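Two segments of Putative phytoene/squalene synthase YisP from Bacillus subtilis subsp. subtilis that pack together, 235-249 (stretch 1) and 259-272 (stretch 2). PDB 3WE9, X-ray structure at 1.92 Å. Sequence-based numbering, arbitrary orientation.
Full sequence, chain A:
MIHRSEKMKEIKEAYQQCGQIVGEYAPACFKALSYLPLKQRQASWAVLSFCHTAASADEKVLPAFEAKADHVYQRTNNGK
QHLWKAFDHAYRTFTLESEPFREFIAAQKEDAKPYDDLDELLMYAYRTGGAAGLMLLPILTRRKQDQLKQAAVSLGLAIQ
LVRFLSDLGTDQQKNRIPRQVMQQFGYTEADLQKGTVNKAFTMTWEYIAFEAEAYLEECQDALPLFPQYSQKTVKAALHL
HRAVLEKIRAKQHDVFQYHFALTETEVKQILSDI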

# COMPACT_ATOMS: atom_id res chain seq x y z
N LYS A 235 2.14 12.02 5.59
CA LYS A 235 2.42 11.87 7.01
C LYS A 235 1.45 10.86 7.63
O LYS A 235 1.84 10.00 8.42
N ALA A 236 0.17 10.97 7.27
CA ALA A 236 -0.84 10.05 7.79
C ALA A 236 -0.50 8.61 7.38
O ALA A 236 -0.52 7.70 8.20
N ALA A 237 -0.19 8.42 6.10
CA ALA A 237 0.14 7.10 5.59
C ALA A 237 1.33 6.51 6.35
O ALA A 237 1.32 5.33 6.72
N LEU A 238 2.34 7.33 6.58
CA LEU A 238 3.53 6.91 7.31
C LEU A 238 3.18 6.48 8.74
O LEU A 238 3.53 5.39 9.17
N HIS A 239 2.48 7.36 9.46
CA HIS A 239 2.08 7.07 10.84
C HIS A 239 1.20 5.84 10.97
O HIS A 239 1.39 5.02 11.88
N LEU A 240 0.24 5.70 10.07
CA LEU A 240 -0.70 4.58 10.10
C LEU A 240 -0.03 3.23 9.90
O LEU A 240 -0.34 2.27 10.61
N HIS A 241 0.88 3.14 8.94
CA HIS A 241 1.54 1.88 8.66
C HIS A 241 2.61 1.52 9.67
O HIS A 241 2.87 0.34 9.91
N ARG A 242 3.21 2.52 10.31
CA ARG A 242 4.17 2.23 11.36
C ARG A 242 3.36 1.67 12.52
O ARG A 242 3.76 0.70 13.17
N ALA A 243 2.20 2.28 12.77
CA ALA A 243 1.32 1.86 13.85
C ALA A 243 0.83 0.43 13.64
O ALA A 243 0.64 -0.32 14.60
N VAL A 244 0.61 0.06 12.38
CA VAL A 244 0.16 -1.30 12.07
C VAL A 244 1.22 -2.30 12.54
O VAL A 244 0.90 -3.31 13.18
N LEU A 245 2.48 -2.03 12.21
CA LEU A 245 3.58 -2.90 12.61
C LEU A 245 3.68 -2.99 14.13
O LEU A 245 3.94 -4.06 14.69
N GLU A 246 3.47 -1.86 14.80
CA GLU A 246 3.54 -1.85 16.26
C GLU A 246 2.39 -2.67 16.86
O GLU A 246 2.59 -3.39 17.85
N LYS A 247 1.20 -2.59 16.27
CA LYS A 247 0.05 -3.33 16.77
C LYS A 247 0.30 -4.83 16.64
O LYS A 247 -0.01 -5.61 17.54
N ILE A 248 0.85 -5.23 15.50
CA ILE A 248 1.15 -6.64 15.25
C ILE A 248 2.10 -7.14 16.34
O ILE A 248 1.92 -8.23 16.88
N ARG A 249 3.12 -6.34 16.65
CA ARG A 249 4.08 -6.72 17.68
C ARG A 249 3.38 -6.83 19.03
O ARG A 249 3.64 -7.74 19.80
N HIS A 259 -6.02 -11.16 10.72
CA HIS A 259 -5.53 -10.17 9.78
C HIS A 259 -5.54 -8.87 10.59
O HIS A 259 -6.59 -8.42 11.04
N PHE A 260 -4.36 -8.28 10.78
CA PHE A 260 -4.26 -7.06 11.56
C PHE A 260 -4.56 -5.78 10.80
O PHE A 260 -4.09 -5.58 9.69
N ALA A 261 -5.36 -4.92 11.42
CA ALA A 261 -5.73 -3.64 10.85
C ALA A 261 -6.08 -2.69 11.99
O ALA A 261 -6.51 -3.14 13.06
N LEU A 262 -5.89 -1.40 11.78
CA LEU A 262 -6.21 -0.41 12.80
C LEU A 262 -7.72 -0.20 12.85
O LEU A 262 -8.37 -0.17 11.81
N THR A 263 -8.27 -0.08 14.05
CA THR A 263 -9.70 0.15 14.20
C THR A 263 -9.96 1.64 13.96
O THR A 263 -9.01 2.43 13.94
N GLU A 264 -11.22 2.02 13.79
CA GLU A 264 -11.55 3.43 13.58
C GLU A 264 -10.99 4.24 14.74
O GLU A 264 -10.39 5.30 14.55
N THR A 265 -11.18 3.72 15.95
CA THR A 265 -10.70 4.38 17.15
C THR A 265 -9.19 4.55 17.10
O THR A 265 -8.66 5.62 17.39
N GLU A 266 -8.49 3.49 16.71
CA GLU A 266 -7.03 3.54 16.62
C GLU A 266 -6.54 4.56 15.60
O GLU A 266 -5.62 5.33 15.88
N VAL A 267 -7.15 4.57 14.42
CA VAL A 267 -6.76 5.51 13.37
C VAL A 267 -6.90 6.94 13.90
O VAL A 267 -6.01 7.77 13.75
N LYS A 268 -8.04 7.19 14.54
CA LYS A 268 -8.32 8.50 15.11
C LYS A 268 -7.21 8.95 16.06
O LYS A 268 -6.73 10.07 15.97
N GLN A 269 -6.79 8.06 16.96
CA GLN A 269 -5.73 8.41 17.91
C GLN A 269 -4.42 8.70 17.19
O GLN A 269 -3.78 9.72 17.42
N ILE A 270 -4.03 7.78 16.32
CA ILE A 270 -2.80 7.93 15.55
C ILE A 270 -2.80 9.27 14.83
O ILE A 270 -1.79 9.97 14.80
N LEU A 271 -3.95 9.61 14.26
CA LEU A 271 -4.10 10.84 13.50
C LEU A 271 -4.46 12.09 14.31
O LEU A 271 -4.57 13.17 13.75
N SER A 272 -4.63 11.93 15.62
CA SER A 272 -4.95 13.08 16.47
C SER A 272 -3.90 14.15 16.18
O SER A 272 -4.11 15.34 16.42

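Stretch 1 is helical throughout. Stretch 2 comes in as an extended segment and turns into a short helix from Glu 264. The two helix axes approach to 9.8 Å, with 125° between their N-to-C directions. The face of stretch 1 that meets stretch 2 carries Ala 236, His 239, Leu 240, Ala 243, Val 244, Lys 247 and Ile 248.

Leu 240 is the main bump from stretch 1. Its CA-to-CB bond points sideways, but the m,t rotamer brings its end nearer to stretch 2. CD2 sits in a hollow lined by four side chains. Leu 240 CD2 lies 3.5 Å from Leu 262 CD1, 3.8 Å from Val 267 CG1, 4.0 Å from Leu 271 CD2 and 4.1 Å from Ile 270 CG2.

Leu 262 answers from the extended segment, also m,t and also with its end turned inward. Leu 262 CD1 reaches Leu 240 O at 3.4 Å. Leu 262 CG rests 3.8 Å from CG2 of Val 244, a t rotamer. Leu 262 CD2 is 4.1 Å from Ala 243 CB.

Ala 243 is small and leaves a shallow place on the helix. Ile 270, m,m and pointing toward stretch 1, fills it: Ile 270 CD1 lies 3.7 Å from Ala 243 CB. The other branch of Ile 270 meets the preceding turn, with CG2 3.7 Å from His 239 CB. Ala 236 makes a similar low spot for Leu 271, whose CD2 comes 3.9 Å from Ala 236 CB. His 239 is m, and its ND1 gives a weak hydrogen bond back to Lys 235 O at 3.1 Å.

At the other end, Phe 260 points toward the helix in an m rotamer. Phe 260 CB packs 3.7 Å from CG1 of Ile 248 (m,t). Ring atom CE2 of Phe 260 lies 3.9 Å from Lys 247 O, and Phe 260 CD2 is 4.2 Å from Lys 247 CG.

Lys 247 is fully extended, t at all four chi angles, and has the largest covered area of any residue here. Its stem runs between Phe 260 and Leu 262 and carries the amine to a polar pocket. Lys 247 NZ donates to Ala 261 O at 2.8 Å and forms a salt bridge with Glu 266 OE2 at 2.8 Å. Thr 263 N also donates to Glu 266 OE2, at 2.9 Å. In return, Glu 266 N donates to Thr 263 OG1 at 3.0 Å, capping the short helix. Water 1 accepts from Ala 261 N at 3.2 Å and, weakly, from Lys 247 NZ at 3.4 Å.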

# COMPACT_ATOMS: atom_id res chain seq x y z
CB LYS A 235 2.28 13.23 7.71
CG LYS A 235 2.66 13.23 9.19
CD LYS A 235 2.53 14.63 9.78
CE LYS A 235 2.97 14.67 11.24
NZ LYS A 235 2.84 16.04 11.82
CB ALA A 236 -2.21 10.44 7.26
CB ALA A 237 0.47 7.18 4.09
CB LEU A 238 4.55 8.05 7.35
CG LEU A 238 5.28 8.33 6.03
CD1 LEU A 238 6.13 9.59 6.16
CD2 LEU A 238 6.14 7.13 5.68
CB HIS A 239 1.34 8.27 11.44
CG HIS A 239 2.25 9.36 11.93
ND1 HIS A 239 3.25 9.90 11.16
CD2 HIS A 239 2.30 10.00 13.13
CE1 HIS A 239 3.89 10.83 11.86
NE2 HIS A 239 3.33 10.91 13.05
CB LEU A 240 -1.79 4.77 9.04
CG LEU A 240 -2.78 5.92 9.31
CD1 LEU A 240 -3.68 6.13 8.10
CD2 LEU A 240 -3.60 5.59 10.55
CB HIS A 241 2.05 1.89 7.22
CG HIS A 241 0.93 1.92 6.22
ND1 HIS A 241 0.19 0.80 5.91
CD2 HIS A 241 0.33 2.96 5.60
CE1 HIS A 241 -0.82 1.15 5.14
NE2 HIS A 241 -0.77 2.45 4.94
CB ARG A 242 4.90 3.50 11.82
CG ARG A 242 6.16 3.80 11.04
CD ARG A 242 7.04 4.81 11.77
NE ARG A 242 8.29 5.04 11.06
CZ ARG A 242 8.52 6.05 10.23
NH1 ARG A 242 7.57 6.95 10.00
NH2 ARG A 242 9.70 6.16 9.64
CB ALA A 243 0.13 2.81 13.96
CB VAL A 244 -0.09 -1.48 10.55
CG1 VAL A 244 -0.32 -2.96 10.23
CG2 VAL A 244 -1.31 -0.67 10.13
CB LEU A 245 4.90 -2.39 12.03
CG LEU A 245 5.01 -2.47 10.50
CD1 LEU A 245 6.26 -1.76 10.02
CD2 LEU A 245 5.02 -3.94 10.07
CB GLU A 246 3.51 -0.41 16.78
CG GLU A 246 4.71 0.42 16.35
CD GLU A 246 6.02 -0.04 16.98
OE1 GLU A 246 6.41 -1.23 16.82
OE2 GLU A 246 6.68 0.79 17.65
CB LYS A 247 -1.22 -2.96 15.99
CG LYS A 247 -2.48 -3.65 16.52
CD LYS A 247 -3.75 -3.19 15.82
CE LYS A 247 -4.98 -3.87 16.44
NZ LYS A 247 -6.26 -3.42 15.83
CB ILE A 248 1.77 -6.83 13.85
CG1 ILE A 248 0.74 -6.43 12.78
CG2 ILE A 248 2.22 -8.28 13.66
CD1 ILE A 248 1.27 -6.43 11.34
CB ARG A 249 5.21 -5.69 17.76
CG ARG A 249 6.14 -5.73 16.56
CD ARG A 249 7.17 -4.60 16.60
NE ARG A 249 8.09 -4.69 15.47
CZ ARG A 249 8.37 -3.68 14.65
NH1 ARG A 249 7.80 -2.49 14.83
NH2 ARG A 249 9.20 -3.87 13.64
CB HIS A 259 -6.48 -10.04 8.58
CG HIS A 259 -6.14 -8.89 7.66
ND1 HIS A 259 -6.86 -8.62 6.52
CD2 HIS A 259 -5.19 -7.93 7.74
CE1 HIS A 259 -6.36 -7.55 5.93
NE2 HIS A 259 -5.35 -7.11 6.65
CB PHE A 260 -2.87 -6.95 12.19
CG PHE A 260 -2.68 -7.87 13.35
CD1 PHE A 260 -2.76 -9.24 13.18
CD2 PHE A 260 -2.48 -7.35 14.62
CE1 PHE A 260 -2.63 -10.10 14.26
CE2 PHE A 260 -2.35 -8.20 15.70
CZ PHE A 260 -2.43 -9.58 15.53
CB ALA A 261 -6.92 -3.80 9.91
CB LEU A 262 -5.52 0.92 12.49
CG LEU A 262 -3.99 0.94 12.34
CD1 LEU A 262 -3.56 2.32 11.84
CD2 LEU A 262 -3.31 0.60 13.67
CB THR A 263 -10.19 -0.21 15.61
OG1 THR A 263 -9.55 0.66 16.56
CG2 THR A 263 -9.86 -1.65 15.94
CB GLU A 264 -13.07 3.63 13.51
CG GLU A 264 -13.79 2.84 12.42
CD GLU A 264 -15.23 3.28 12.23
OE1 GLU A 264 -15.97 3.34 13.24
OE2 GLU A 264 -15.63 3.56 11.08
CB THR A 265 -11.06 3.57 18.42
OG1 THR A 265 -12.48 3.44 18.51
CG2 THR A 265 -10.56 4.28 19.68
CB GLU A 266 -6.47 2.15 16.31
CG GLU A 266 -6.45 1.24 17.53
CD GLU A 266 -6.12 -0.20 17.20
OE1 GLU A 266 -5.73 -0.94 18.13
OE2 GLU A 266 -6.24 -0.60 16.02
CB VAL A 267 -7.64 5.35 12.11
CG1 VAL A 267 -7.27 6.40 11.07
CG2 VAL A 267 -7.47 3.95 11.53
CB LYS A 268 -9.67 8.44 15.82
CG LYS A 268 -10.17 9.75 16.38
CD LYS A 268 -11.65 9.63 16.69
CE LYS A 268 -12.13 10.69 17.65
NZ LYS A 268 -13.60 10.55 17.89
CB GLN A 269 -5.51 7.28 18.92
CG GLN A 269 -4.35 7.55 19.88
CD GLN A 269 -4.60 8.76 20.77
OE1 GLN A 269 -3.68 9.29 21.40
NE2 GLN A 269 -5.86 9.20 20.85
CB ILE A 270 -2.66 6.82 14.48
CG1 ILE A 270 -2.74 5.43 15.12
CG2 ILE A 270 -1.34 7.00 13.72
CD1 ILE A 270 -1.66 5.14 16.13
CB LEU A 271 -5.14 10.65 12.38
CG LEU A 271 -4.87 9.50 11.41
CD1 LEU A 271 -5.91 9.52 10.31
CD2 LEU A 271 -3.47 9.61 10.82
CB SER A 272 -4.87 12.69 17.94
OG SER A 272 -3.55 12.34 18.31
O HOH W 1 -6.71 -6.27 14.04